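Local coordinates for surface glycoprotein (PDB 5KLH) that probably acts as a sensor on the surface of the insect-stage trypanosome, through the bilobed ectodomain of a transmembrane protein, at residues R171-Y176 and Y203-P208; K24-W29 and P54-E59; S104-Y109 and C113-K118. All blocks are in the same frame, centred on the assembly; numbering follows the deposited sequence.

Interaction 1: R171-Y176 and Y203-P208; sequences RESTQY and YSEGDP
Ser-173 and Glu-205 meet through a single very short hydrogen bond, OG of Ser-173 donating to OE2 of Glu-205 at 2.5 Å. Its neighbourhood is small, with 134 Å² buried between the segments. The serine hydroxyl stands trans to its own backbone N (chi1 -180°), which turns it across the gap to the carboxylate. The same oxygen also accepts the backbone N-H of Tyr-176 at 2.9 Å from N to OG, with an N-H...O angle of 165°, so OG is gripped as donor and acceptor at once. OE2 has a second donor: water 1 gives it a hydrogen bond of 2.5 Å and accepts one from the backbone N of Gln-175, tying the 173-176 backbone to the carboxylate a second time. Two donors on one oxygen would be expected to favour the ionised form of Glu-205. Beyond CG the glutamate chain runs extended, which carries OE2 to the edge of the Tyr-176 ring, near its plane and 3.8 Å from CD1. The ring and carboxylate planes stand 79° apart. Farther out, Tyr-176 is fixed by a hydrogen bond between its OH and Arg-214 and by an edge-to-face contact with Phe-183, while Val-161 of strand 145-164 touches Ser-173, Tyr-176 and Glu-205 alike. Glu-205 itself sits in a type I beta turn from Ser-204 to Asp-207, closed by Asp-207 N to Ser-204 O at 3.0 Å. The arrangement is an ST motif where strand 170-172 ends, held by the side chain of Glu-205 from the turn that leads from strand 197-204 into helix 208-215.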
ATOM      1  N   ARG A 171     -16.940  -8.897   1.490  1.00 16.16           N
ATOM      2  CA  ARG A 171     -16.836  -8.569   0.066  1.00 15.36           C
ATOM      3  C   ARG A 171     -15.609  -7.686  -0.081  1.00 11.40           C
ATOM      4  O   ARG A 171     -15.114  -7.179   0.930  1.00 14.51           O
ATOM      5  CB  ARG A 171     -18.092  -7.850  -0.432  1.00 15.39           C
ATOM      6  CG  ARG A 171     -18.293  -6.526   0.270  1.00 17.33           C
ATOM      7  CD  ARG A 171     -19.609  -5.888  -0.106  1.00 26.71           C
ATOM      8  NE  ARG A 171     -20.004  -4.939   0.924  1.00 35.16           N
ATOM      9  CZ  ARG A 171     -21.234  -4.462   1.071  1.00 34.63           C
ATOM     10  NH1 ARG A 171     -22.200  -4.841   0.247  1.00 40.33           N
ATOM     11  NH2 ARG A 171     -21.493  -3.609   2.049  1.00 33.89           N
ATOM     12  N   GLU A 172     -15.104  -7.488  -1.300  1.00 10.32           N
ATOM     13  CA  GLU A 172     -13.918  -6.644  -1.408  1.00 12.78           C
ATOM     14  C   GLU A 172     -14.206  -5.256  -0.874  1.00 13.61           C
ATOM     15  O   GLU A 172     -15.266  -4.664  -1.162  1.00 13.10           O
ATOM     16  CB  GLU A 172     -13.380  -6.517  -2.837  1.00 13.60           C
ATOM     17  CG  GLU A 172     -11.994  -5.829  -2.788  1.00 15.18           C
ATOM     18  CD  GLU A 172     -11.300  -5.588  -4.119  1.00 21.78           C
ATOM     19  OE1 GLU A 172     -11.919  -5.729  -5.202  1.00 21.89           O
ATOM     20  OE2 GLU A 172     -10.102  -5.221  -4.059  1.00 18.97           O
ATOM     21  N   SER A 173     -13.266  -4.757  -0.079  1.00 10.75           N
ATOM     22  CA  SER A 173     -13.330  -3.399   0.439  1.00 10.15           C
ATOM     23  C   SER A 173     -13.446  -2.380  -0.682  1.00 15.10           C
ATOM     24  O   SER A 173     -12.803  -2.499  -1.737  1.00 16.05           O
ATOM     25  CB  SER A 173     -12.104  -3.092   1.306  1.00 11.01           C
ATOM     26  OG  SER A 173     -12.160  -1.772   1.815  1.00 10.16           O
ATOM     27  N   THR A 174     -14.289  -1.387  -0.431  1.00 14.48           N
ATOM     28  CA  THR A 174     -14.423  -0.202  -1.255  1.00 17.46           C
ATOM     29  C   THR A 174     -13.315   0.799  -0.956  1.00 17.13           C
ATOM     30  O   THR A 174     -12.711   1.375  -1.863  1.00 19.35           O
ATOM     31  CB  THR A 174     -15.786   0.478  -1.014  1.00 14.42           C
ATOM     32  OG1 THR A 174     -16.835  -0.433  -1.356  1.00 21.78           O
ATOM     33  CG2 THR A 174     -15.906   1.728  -1.846  1.00 22.05           C
ATOM     34  N   GLN A 175     -13.030   0.990   0.325  1.00 12.89           N
ATOM     35  CA  GLN A 175     -12.133   2.055   0.735  1.00 17.93           C
ATOM     36  C   GLN A 175     -10.663   1.635   0.654  1.00 17.99           C
ATOM     37  O   GLN A 175      -9.789   2.435   0.306  1.00 19.12           O
ATOM     38  CB  GLN A 175     -12.468   2.505   2.153  1.00 19.72           C
ATOM     39  CG  GLN A 175     -11.795   3.807   2.539  1.00 18.61           C
ATOM     40  CD  GLN A 175     -12.137   4.916   1.566  1.00 20.76           C
ATOM     41  OE1 GLN A 175     -13.289   5.299   1.442  1.00 23.77           O
ATOM     42  NE2 GLN A 175     -11.132   5.417   0.843  1.00 22.14           N
ATOM     43  N   TYR A 176     -10.377   0.381   0.962  1.00 11.88           N
ATOM     44  CA  TYR A 176      -8.983  -0.054   0.975  1.00 10.82           C
ATOM     45  C   TYR A 176      -8.672  -0.941  -0.213  1.00 13.70           C
ATOM     46  O   TYR A 176      -9.175  -2.065  -0.294  1.00 12.77           O
ATOM     47  CB  TYR A 176      -8.671  -0.799   2.279  1.00 10.77           C
ATOM     48  CG  TYR A 176      -8.775   0.055   3.518  1.00 11.36           C
ATOM     49  CD1 TYR A 176      -9.981   0.179   4.208  1.00 14.32           C
ATOM     50  CD2 TYR A 176      -7.672   0.748   3.995  1.00 14.69           C
ATOM     51  CE1 TYR A 176     -10.066   0.970   5.337  1.00 13.43           C
ATOM     52  CE2 TYR A 176      -7.757   1.541   5.120  1.00 11.35           C
ATOM     53  CZ  TYR A 176      -8.951   1.637   5.786  1.00 12.14           C
ATOM     54  OH  TYR A 176      -9.047   2.425   6.902  1.00 15.70           O
ATOM     55  N   TYR A 203      -6.592  -9.382   4.067  1.00  7.35           N
ATOM     56  CA  TYR A 203      -6.940  -8.878   5.397  1.00 10.02           C
ATOM     57  C   TYR A 203      -8.397  -8.492   5.480  1.00  8.70           C
ATOM     58  O   TYR A 203      -9.047  -8.216   4.451  1.00 10.52           O
ATOM     59  CB  TYR A 203      -6.102  -7.642   5.750  1.00  7.89           C
ATOM     60  CG  TYR A 203      -4.655  -7.952   5.995  1.00  8.28           C
ATOM     61  CD1 TYR A 203      -3.773  -8.071   4.939  1.00  9.96           C
ATOM     62  CD2 TYR A 203      -4.173  -8.135   7.289  1.00 11.12           C
ATOM     63  CE1 TYR A 203      -2.426  -8.378   5.163  1.00 11.48           C
ATOM     64  CE2 TYR A 203      -2.844  -8.437   7.522  1.00 12.91           C
ATOM     65  CZ  TYR A 203      -1.977  -8.560   6.452  1.00 17.15           C
ATOM     66  OH  TYR A 203      -0.642  -8.865   6.668  1.00 16.33           O
ATOM     67  N   SER A 204      -8.908  -8.408   6.704  1.00 10.53           N
ATOM     68  CA  SER A 204     -10.189  -7.745   6.915  1.00  9.14           C
ATOM     69  C   SER A 204      -9.924  -6.269   7.212  1.00 10.62           C
ATOM     70  O   SER A 204      -8.856  -5.920   7.719  1.00 11.48           O
ATOM     71  CB  SER A 204     -10.993  -8.406   8.045  1.00 11.69           C
ATOM     72  OG  SER A 204     -10.390  -8.199   9.314  1.00 10.87           O
ATOM     73  N   GLU A 205     -10.881  -5.413   6.857  1.00 10.33           N
ATOM     74  CA  GLU A 205     -10.760  -3.972   7.059  1.00  9.73           C
ATOM     75  C   GLU A 205     -10.390  -3.577   8.474  1.00 12.57           C
ATOM     76  O   GLU A 205      -9.652  -2.618   8.673  1.00 14.05           O
ATOM     77  CB  GLU A 205     -12.073  -3.252   6.697  1.00 13.58           C
ATOM     78  CG  GLU A 205     -12.279  -3.003   5.245  1.00 18.22           C
ATOM     79  CD  GLU A 205     -13.444  -2.060   4.985  1.00 18.93           C
ATOM     80  OE1 GLU A 205     -14.391  -2.001   5.818  1.00 21.26           O
ATOM     81  OE2 GLU A 205     -13.431  -1.410   3.929  1.00 14.62           O
ATOM     82  N   GLY A 206     -10.945  -4.272   9.462  1.00 10.97           N
ATOM     83  CA  GLY A 206     -10.684  -3.896  10.841  1.00 14.11           C
ATOM     84  C   GLY A 206      -9.410  -4.478  11.434  1.00 16.45           C
ATOM     85  O   GLY A 206      -9.181  -4.355  12.643  1.00 13.47           O
ATOM     86  N   ASP A 207      -8.567  -5.096  10.608  1.00 11.28           N
ATOM     87  CA  ASP A 207      -7.334  -5.688  11.151  1.00  9.60           C
ATOM     88  C   ASP A 207      -6.412  -4.643  11.750  1.00  9.83           C
ATOM     89  O   ASP A 207      -6.265  -3.559  11.204  1.00 11.71           O
ATOM     90  CB  ASP A 207      -6.575  -6.458  10.075  1.00 11.08           C
ATOM     91  CG  ASP A 207      -5.576  -7.414  10.670  1.00 12.38           C
ATOM     92  OD1 ASP A 207      -5.982  -8.561  10.927  1.00 11.54           O
ATOM     93  OD2 ASP A 207      -4.395  -7.019  10.864  1.00 13.18           O
ATOM     94  N   PRO A 208      -5.757  -4.972  12.873  1.00 11.76           N
ATOM     95  CA  PRO A 208      -4.830  -4.002  13.458  1.00  8.30           C
ATOM     96  C   PRO A 208      -3.654  -3.663  12.537  1.00  9.45           C
ATOM     97  O   PRO A 208      -3.051  -2.600  12.677  1.00 12.49           O
ATOM     98  CB  PRO A 208      -4.348  -4.719  14.723  1.00 11.09           C
ATOM     99  CG  PRO A 208      -5.536  -5.547  15.133  1.00 11.41           C
ATOM    100  CD  PRO A 208      -6.047  -6.083  13.800  1.00 13.82           C
TER
HETATM  101  O   HOH W   1     -14.972  -0.463   2.227  1.00 19.74           O

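Interaction 2: K24-W29 and P54-E59; sequences KPLESW and PSVYTE
Leu-26 and Trp-29 lie over Val-56 and Thr-58, with CA atoms 7.0 Å apart for Leu-26 and Val-56 and 6.3 Å for Trp-29 and Thr-58, as a coiled segment of successive turns crosses an extended strand. Both strand residues direct their side chains to the coil. At the first pair the side chains meet through carbon: CB of Leu-26 rests 3.8 Å from CG1 of Val-56, while the leucine's CD1 reaches CB of the valine at 3.9 Å. The valine puts CG1 opposite its backbone N (chi1 179°), and that branch also meets OE2 of Glu-27. The glutamate starts out away from the strand, but a bend at chi2 (-40°) folds its carboxylate back across the valine; its other oxygen makes a long, weak ion pair with Arg-42. Here the loop between helix 12-20 and strand 31-33 closes over one face of the large mixed beta sheet, the face on which Val-56 and Thr-58 lie, whereas Ser-55 and Tyr-57 point away from the loop. At the second pair the link is polar. Thr-58 OG1 donates to the backbone O of Trp-29 at 2.8 Å, approaching nearly in line with the carbonyl bond, with a C=O...O angle of 167°. The threonine methyl CG2 lies obliquely to the indole, 4.0 Å from CE3. Leu-26 CD2 packs on one face of that indole, 3.4 Å above its plane and offset toward the rim, and Tyr-170 meets the tryptophan edge-to-face. Ser-204 of strand 197-204, the neighbour of strand 51-63, touches both Leu-26 and Trp-29.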
ATOM      1  N   LYS A  24     -12.150 -14.157  15.156  1.00 18.26           N
ATOM      2  CA  LYS A  24     -12.829 -15.450  15.120  1.00 17.79           C
ATOM      3  C   LYS A  24     -13.444 -15.804  13.763  1.00 16.90           C
ATOM      4  O   LYS A  24     -13.264 -16.927  13.280  1.00 19.17           O
ATOM      5  CB  LYS A  24     -13.879 -15.496  16.231  1.00 17.00           C
ATOM      6  CG  LYS A  24     -13.198 -15.368  17.596  1.00 30.27           C
ATOM      7  CD  LYS A  24     -14.137 -15.534  18.783  1.00 42.70           C
ATOM      8  CE  LYS A  24     -13.456 -16.333  19.897  1.00 43.98           C
ATOM      9  NZ  LYS A  24     -12.044 -15.895  20.117  1.00 50.51           N
ATOM     10  N   PRO A  25     -14.144 -14.855  13.121  1.00 17.74           N
ATOM     11  CA  PRO A  25     -14.666 -15.225  11.800  1.00 19.78           C
ATOM     12  C   PRO A  25     -13.559 -15.521  10.788  1.00 16.87           C
ATOM     13  O   PRO A  25     -13.760 -16.308   9.863  1.00 18.87           O
ATOM     14  CB  PRO A  25     -15.471 -13.988  11.370  1.00 21.83           C
ATOM     15  CG  PRO A  25     -15.713 -13.218  12.626  1.00 22.50           C
ATOM     16  CD  PRO A  25     -14.552 -13.496  13.520  1.00 20.92           C
ATOM     17  N   LEU A  26     -12.395 -14.911  10.968  1.00 14.49           N
ATOM     18  CA  LEU A  26     -11.320 -15.057   9.989  1.00 13.26           C
ATOM     19  C   LEU A  26     -10.698 -16.452   9.986  1.00 13.72           C
ATOM     20  O   LEU A  26     -10.014 -16.829   9.026  1.00 15.95           O
ATOM     21  CB  LEU A  26     -10.243 -14.006  10.237  1.00 16.19           C
ATOM     22  CG  LEU A  26     -10.832 -12.608  10.417  1.00 19.12           C
ATOM     23  CD1 LEU A  26      -9.729 -11.585  10.626  1.00 17.72           C
ATOM     24  CD2 LEU A  26     -11.695 -12.240   9.219  1.00 18.77           C
ATOM     25  N   GLU A  27     -10.952 -17.229  11.041  1.00 21.22           N
ATOM     26  CA  GLU A  27     -10.474 -18.612  11.101  1.00 18.19           C
ATOM     27  C   GLU A  27     -11.102 -19.449  10.000  1.00 19.09           C
ATOM     28  O   GLU A  27     -10.538 -20.466   9.571  1.00 19.20           O
ATOM     29  CB  GLU A  27     -10.771 -19.235  12.470  1.00 18.27           C
ATOM     30  CG  GLU A  27     -10.194 -18.447  13.637  1.00 22.19           C
ATOM     31  CD  GLU A  27      -8.800 -17.885  13.360  1.00 42.13           C
ATOM     32  OE1 GLU A  27      -7.870 -18.672  13.062  1.00 33.02           O
ATOM     33  OE2 GLU A  27      -8.633 -16.644  13.441  1.00 39.30           O
ATOM     34  N   SER A  28     -12.258 -19.001   9.525  1.00 18.75           N
ATOM     35  CA  SER A  28     -12.959 -19.692   8.455  1.00 18.91           C
ATOM     36  C   SER A  28     -12.527 -19.240   7.064  1.00 16.62           C
ATOM     37  O   SER A  28     -13.141 -19.627   6.072  1.00 13.54           O
ATOM     38  CB  SER A  28     -14.469 -19.495   8.609  1.00 24.19           C
ATOM     39  OG  SER A  28     -14.919 -20.021   9.848  1.00 30.56           O
ATOM     40  N   TRP A  29     -11.472 -18.432   6.980  1.00 13.53           N
ATOM     41  CA  TRP A  29     -11.056 -17.880   5.684  1.00 13.46           C
ATOM     42  C   TRP A  29     -10.164 -18.846   4.891  1.00 14.40           C
ATOM     43  O   TRP A  29      -9.061 -18.500   4.420  1.00 12.55           O
ATOM     44  CB  TRP A  29     -10.363 -16.523   5.889  1.00 14.23           C
ATOM     45  CG  TRP A  29     -11.321 -15.352   5.939  1.00 11.61           C
ATOM     46  CD1 TRP A  29     -12.678 -15.402   6.121  1.00 11.80           C
ATOM     47  CD2 TRP A  29     -10.990 -13.962   5.797  1.00 11.32           C
ATOM     48  NE1 TRP A  29     -13.206 -14.134   6.092  1.00 11.42           N
ATOM     49  CE2 TRP A  29     -12.191 -13.233   5.893  1.00 10.01           C
ATOM     50  CE3 TRP A  29      -9.789 -13.261   5.596  1.00 12.06           C
ATOM     51  CZ2 TRP A  29     -12.233 -11.840   5.806  1.00 10.63           C
ATOM     52  CZ3 TRP A  29      -9.835 -11.877   5.496  1.00  9.89           C
ATOM     53  CH2 TRP A  29     -11.048 -11.185   5.601  1.00 10.90           C
ATOM     54  N   PRO A  54      -2.549  -8.794  17.903  1.00 10.67           N
ATOM     55  CA  PRO A  54      -2.917  -9.832  16.928  1.00 13.09           C
ATOM     56  C   PRO A  54      -3.301  -9.262  15.571  1.00 11.07           C
ATOM     57  O   PRO A  54      -3.832  -8.156  15.467  1.00 14.77           O
ATOM     58  CB  PRO A  54      -4.124 -10.520  17.572  1.00 16.01           C
ATOM     59  CG  PRO A  54      -4.712  -9.491  18.447  1.00 22.54           C
ATOM     60  CD  PRO A  54      -3.566  -8.648  18.955  1.00 15.97           C
ATOM     61  N   SER A  55      -3.041 -10.050  14.534  1.00 11.81           N
ATOM     62  CA  SER A  55      -3.380  -9.685  13.163  1.00 12.10           C
ATOM     63  C   SER A  55      -3.599 -11.006  12.459  1.00 14.96           C
ATOM     64  O   SER A  55      -2.859 -11.960  12.703  1.00 17.27           O
ATOM     65  CB  SER A  55      -2.260  -8.863  12.511  1.00 15.20           C
ATOM     66  OG  SER A  55      -2.451  -8.710  11.106  1.00 13.87           O
ATOM     67  N   VAL A  56      -4.620 -11.077  11.612  1.00 11.81           N
ATOM     68  CA  VAL A  56      -4.978 -12.340  10.994  1.00 11.35           C
ATOM     69  C   VAL A  56      -5.259 -12.114   9.516  1.00 11.94           C
ATOM     70  O   VAL A  56      -6.012 -11.208   9.160  1.00 13.61           O
ATOM     71  CB  VAL A  56      -6.220 -12.974  11.660  1.00 13.10           C
ATOM     72  CG1 VAL A  56      -6.570 -14.277  10.962  1.00 12.53           C
ATOM     73  CG2 VAL A  56      -5.965 -13.224  13.134  1.00 17.94           C
ATOM     74  N   TYR A  57      -4.635 -12.908   8.653  1.00 11.98           N
ATOM     75  CA  TYR A  57      -4.900 -12.807   7.223  1.00 10.95           C
ATOM     76  C   TYR A  57      -4.927 -14.208   6.622  1.00 10.87           C
ATOM     77  O   TYR A  57      -4.497 -15.169   7.251  1.00 13.74           O
ATOM     78  CB  TYR A  57      -3.845 -11.928   6.537  1.00 10.27           C
ATOM     79  CG  TYR A  57      -2.417 -12.387   6.725  1.00 11.98           C
ATOM     80  CD1 TYR A  57      -1.677 -11.969   7.821  1.00 18.95           C
ATOM     81  CD2 TYR A  57      -1.804 -13.216   5.793  1.00 11.56           C
ATOM     82  CE1 TYR A  57      -0.367 -12.387   7.998  1.00 17.14           C
ATOM     83  CE2 TYR A  57      -0.500 -13.631   5.960  1.00 14.82           C
ATOM     84  CZ  TYR A  57       0.210 -13.211   7.066  1.00 19.73           C
ATOM     85  OH  TYR A  57       1.507 -13.621   7.232  1.00 18.25           O
ATOM     86  N   THR A  58      -5.444 -14.341   5.415  1.00  8.86           N
ATOM     87  CA  THR A  58      -5.296 -15.606   4.713  1.00  8.65           C
ATOM     88  C   THR A  58      -4.423 -15.372   3.477  1.00 11.07           C
ATOM     89  O   THR A  58      -4.448 -14.281   2.886  1.00 10.51           O
ATOM     90  CB  THR A  58      -6.660 -16.217   4.365  1.00  9.58           C
ATOM     91  OG1 THR A  58      -6.483 -17.568   3.943  1.00 10.80           O
ATOM     92  CG2 THR A  58      -7.365 -15.432   3.258  1.00 10.20           C
ATOM     93  N   GLU A  59      -3.604 -16.364   3.126  1.00 10.20           N
ATOM     94  CA  GLU A  59      -2.553 -16.146   2.126  1.00  8.35           C
ATOM     95  C   GLU A  59      -2.270 -17.359   1.266  1.00 11.17           C
ATOM     96  O   GLU A  59      -2.495 -18.493   1.680  1.00 10.31           O
ATOM     97  CB  GLU A  59      -1.240 -15.713   2.800  1.00  9.73           C
ATOM     98  CG  GLU A  59      -0.621 -16.760   3.744  1.00 14.86           C
ATOM     99  CD  GLU A  59       0.234 -17.808   3.033  1.00 22.40           C
ATOM    100  OE1 GLU A  59       0.501 -18.871   3.644  1.00 24.22           O
ATOM    101  OE2 GLU A  59       0.655 -17.571   1.876  1.00 19.99           O
TER

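Interaction 3: S104-Y109 and C113-K118; sequences SQCSGY and CDCQEK
A disulfide-closed hairpin-like loop joins 104-109 to 113-118, between the end of strand 85-100 and the start of helix 116-128. Cys-106 SG and Cys-113 SG are bonded at 2.0 Å with a chi3 of 96°, close to the relaxed right angle of a disulfide. Beside it stands a single antiparallel bridge, a hydrogen-bonded pair: Ser-107 N to Asp-114 O at 2.7 Å and Asp-114 N to Ser-107 O at 3.1 Å, the first nearly straight (N-H...O 171°), the second more bent. At the backbone angles of Gly-108 a CB would press on the preceding carbonyl O and on CA of Cys-113, so the position suits glycine. Past the bridge, Asp-114 OD1 uses its anti lone pair to accept Gln-116 N, an Asx turn at the helix start. Lys-118, bent at chi2 and again at chi4, crosses Gln-105 at about a right angle and brings NZ 3.3 Å from the glutamine's CG. Water 2 joins Gln-105 O to Lys-118 N. Cys-115 SG, 3.9 Å from Cys-106 SG, belongs to a second disulfide with Cys-101. The two disulfides close together, with the single bridge, probably fix the path of the chain ahead of helix 116-128.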
ATOM      1  N   SER A 104       6.224  26.244  -1.087  1.00 13.08           N
ATOM      2  CA  SER A 104       7.043  25.751   0.023  1.00 13.72           C
ATOM      3  C   SER A 104       8.509  25.609  -0.366  1.00 17.41           C
ATOM      4  O   SER A 104       9.385  25.730   0.477  1.00 20.56           O
ATOM      5  CB  SER A 104       6.507  24.415   0.538  1.00 16.25           C
ATOM      6  OG  SER A 104       6.586  23.415  -0.461  1.00 22.76           O
ATOM      7  N   GLN A 105       8.775  25.351  -1.642  1.00 17.08           N
ATOM      8  CA  GLN A 105      10.158  25.200  -2.087  1.00 20.15           C
ATOM      9  C   GLN A 105      10.558  26.221  -3.138  1.00 18.69           C
ATOM     10  O   GLN A 105      11.517  26.005  -3.887  1.00 18.12           O
ATOM     11  CB  GLN A 105      10.379  23.791  -2.626  1.00 22.16           C
ATOM     12  CG  GLN A 105      10.335  22.722  -1.552  1.00 26.04           C
ATOM     13  CD  GLN A 105      10.494  21.339  -2.127  1.00 26.55           C
ATOM     14  OE1 GLN A 105       9.865  21.001  -3.138  1.00 29.00           O
ATOM     15  NE2 GLN A 105      11.338  20.529  -1.496  1.00 25.31           N
ATOM     16  N   CYS A 106       9.831  27.334  -3.173  1.00 15.99           N
ATOM     17  CA  CYS A 106       9.988  28.350  -4.212  1.00 15.31           C
ATOM     18  C   CYS A 106      10.856  29.489  -3.709  1.00 17.55           C
ATOM     19  O   CYS A 106      10.651  29.973  -2.608  1.00 23.07           O
ATOM     20  CB  CYS A 106       8.613  28.883  -4.638  1.00 18.27           C
ATOM     21  SG  CYS A 106       8.451  29.312  -6.381  1.00 22.14           S
ATOM     22  N   SER A 107      11.837  29.896  -4.514  1.00 12.71           N
ATOM     23  CA  SER A 107      12.751  30.983  -4.163  1.00 19.43           C
ATOM     24  C   SER A 107      12.433  32.261  -4.934  1.00 13.35           C
ATOM     25  O   SER A 107      12.287  32.234  -6.158  1.00 15.30           O
ATOM     26  CB  SER A 107      14.199  30.563  -4.434  1.00 22.29           C
ATOM     27  OG  SER A 107      15.059  31.692  -4.504  1.00 21.64           O
ATOM     28  N   GLY A 108      12.367  33.383  -4.220  1.00 13.34           N
ATOM     29  CA  GLY A 108      12.038  34.655  -4.844  1.00 14.31           C
ATOM     30  C   GLY A 108      10.734  35.268  -4.356  1.00 14.55           C
ATOM     31  O   GLY A 108      10.161  34.853  -3.343  1.00 14.99           O
ATOM     32  N   TYR A 109      10.262  36.272  -5.077  1.00 13.16           N
ATOM     33  CA  TYR A 109       9.012  36.925  -4.722  1.00 16.18           C
ATOM     34  C   TYR A 109       7.869  36.006  -5.081  1.00 17.12           C
ATOM     35  O   TYR A 109       7.835  35.486  -6.194  1.00 24.24           O
ATOM     36  CB  TYR A 109       8.868  38.260  -5.443  1.00 15.11           C
ATOM     37  CG  TYR A 109       7.623  39.019  -5.067  1.00 13.80           C
ATOM     38  CD1 TYR A 109       7.530  39.657  -3.842  1.00 18.81           C
ATOM     39  CD2 TYR A 109       6.550  39.103  -5.938  1.00 18.22           C
ATOM     40  CE1 TYR A 109       6.399  40.353  -3.487  1.00 23.85           C
ATOM     41  CE2 TYR A 109       5.416  39.805  -5.598  1.00 20.44           C
ATOM     42  CZ  TYR A 109       5.347  40.428  -4.372  1.00 22.68           C
ATOM     43  OH  TYR A 109       4.221  41.128  -4.017  1.00 31.30           O
ATOM     44  N   CYS A 113       8.317  33.488  -8.134  1.00 16.92           N
ATOM     45  CA  CYS A 113       9.387  32.619  -7.663  1.00 17.47           C
ATOM     46  C   CYS A 113       9.595  31.397  -8.569  1.00 21.06           C
ATOM     47  O   CYS A 113       8.745  31.080  -9.408  1.00 20.06           O
ATOM     48  CB  CYS A 113       9.091  32.168  -6.236  1.00 15.08           C
ATOM     49  SG  CYS A 113       7.612  31.160  -6.125  1.00 19.34           S
ATOM     50  N   ASP A 114      10.726  30.711  -8.386  1.00 17.85           N
ATOM     51  CA  ASP A 114      10.952  29.423  -9.037  1.00 13.77           C
ATOM     52  C   ASP A 114      11.601  28.458  -8.059  1.00 18.08           C
ATOM     53  O   ASP A 114      12.160  28.876  -7.046  1.00 17.66           O
ATOM     54  CB  ASP A 114      11.817  29.585 -10.292  1.00 15.95           C
ATOM     55  CG  ASP A 114      13.228  30.024  -9.970  1.00 21.00           C
ATOM     56  OD1 ASP A 114      14.023  29.186  -9.485  1.00 23.21           O
ATOM     57  OD2 ASP A 114      13.540  31.213 -10.194  1.00 31.63           O
ATOM     58  N   CYS A 115      11.535  27.167  -8.369  1.00 14.34           N
ATOM     59  CA  CYS A 115      12.097  26.141  -7.494  1.00 15.32           C
ATOM     60  C   CYS A 115      13.371  25.506  -8.018  1.00 15.13           C
ATOM     61  O   CYS A 115      13.635  24.338  -7.727  1.00 16.25           O
ATOM     62  CB  CYS A 115      11.083  25.021  -7.270  1.00 13.89           C
ATOM     63  SG  CYS A 115       9.542  25.529  -6.544  1.00 16.53           S
ATOM     64  N   GLN A 116      14.166  26.249  -8.780  1.00 16.63           N
ATOM     65  CA  GLN A 116      15.318  25.639  -9.435  1.00 20.29           C
ATOM     66  C   GLN A 116      16.270  24.932  -8.476  1.00 15.50           C
ATOM     67  O   GLN A 116      16.680  23.804  -8.742  1.00 15.23           O
ATOM     68  CB  GLN A 116      16.078  26.685 -10.248  1.00 16.93           C
ATOM     69  CG  GLN A 116      15.354  27.080 -11.525  1.00 18.06           C
ATOM     70  CD  GLN A 116      16.245  27.842 -12.478  1.00 25.71           C
ATOM     71  OE1 GLN A 116      17.305  27.353 -12.877  1.00 25.12           O
ATOM     72  NE2 GLN A 116      15.820  29.042 -12.855  1.00 28.18           N
ATOM     73  N   GLU A 117      16.621  25.572  -7.363  1.00 16.30           N
ATOM     74  CA  GLU A 117      17.577  24.942  -6.452  1.00 19.92           C
ATOM     75  C   GLU A 117      17.036  23.641  -5.855  1.00 17.78           C
ATOM     76  O   GLU A 117      17.754  22.646  -5.789  1.00 17.78           O
ATOM     77  CB  GLU A 117      17.986  25.893  -5.323  1.00 16.26           C
ATOM     78  CG  GLU A 117      18.920  25.227  -4.307  1.00 18.38           C
ATOM     79  CD  GLU A 117      19.477  26.201  -3.279  1.00 28.41           C
ATOM     80  OE1 GLU A 117      18.782  27.186  -2.956  1.00 29.34           O
ATOM     81  OE2 GLU A 117      20.611  25.978  -2.797  1.00 30.00           O
ATOM     82  N   LYS A 118      15.782  23.656  -5.408  1.00 14.24           N
ATOM     83  CA  LYS A 118      15.176  22.466  -4.829  1.00 13.79           C
ATOM     84  C   LYS A 118      14.970  21.379  -5.880  1.00 16.42           C
ATOM     85  O   LYS A 118      15.113  20.198  -5.573  1.00 16.03           O
ATOM     86  CB  LYS A 118      13.839  22.795  -4.156  1.00 18.25           C
ATOM     87  CG  LYS A 118      13.977  23.568  -2.861  1.00 22.14           C
ATOM     88  CD  LYS A 118      14.633  22.732  -1.790  1.00 22.15           C
ATOM     89  CE  LYS A 118      14.496  23.423  -0.440  1.00 32.24           C
ATOM     90  NZ  LYS A 118      13.131  24.023  -0.297  1.00 39.58           N
TER
HETATM   91  O   HOH W   2      14.202  26.200  -4.670  1.00 16.86           O

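In the fold
Interactions 1 and 2 are neighbours, their centres about 12 Å apart, on strands 197-204 and 51-63, which lie side by side in the large mixed sheet. They touch directly: Asp-207 OD2 lies 2.6 Å from Ser-55 OG and Asp-207 OD1 2.9 Å from Val-56 N, both probable hydrogen bonds. Interaction 3 lies on the opposite side of the chain's centre, its centre about 41 Å from that of interaction 1 and about 50 Å from that of interaction 2. Along the chain, interaction 2 closes first, then interaction 3, then interaction 1. Strand 85-100 leads out to the disulfide-rich region and strand 145-164 returns from it, an arrangement consistent with the bilobed architecture of this ectodomain.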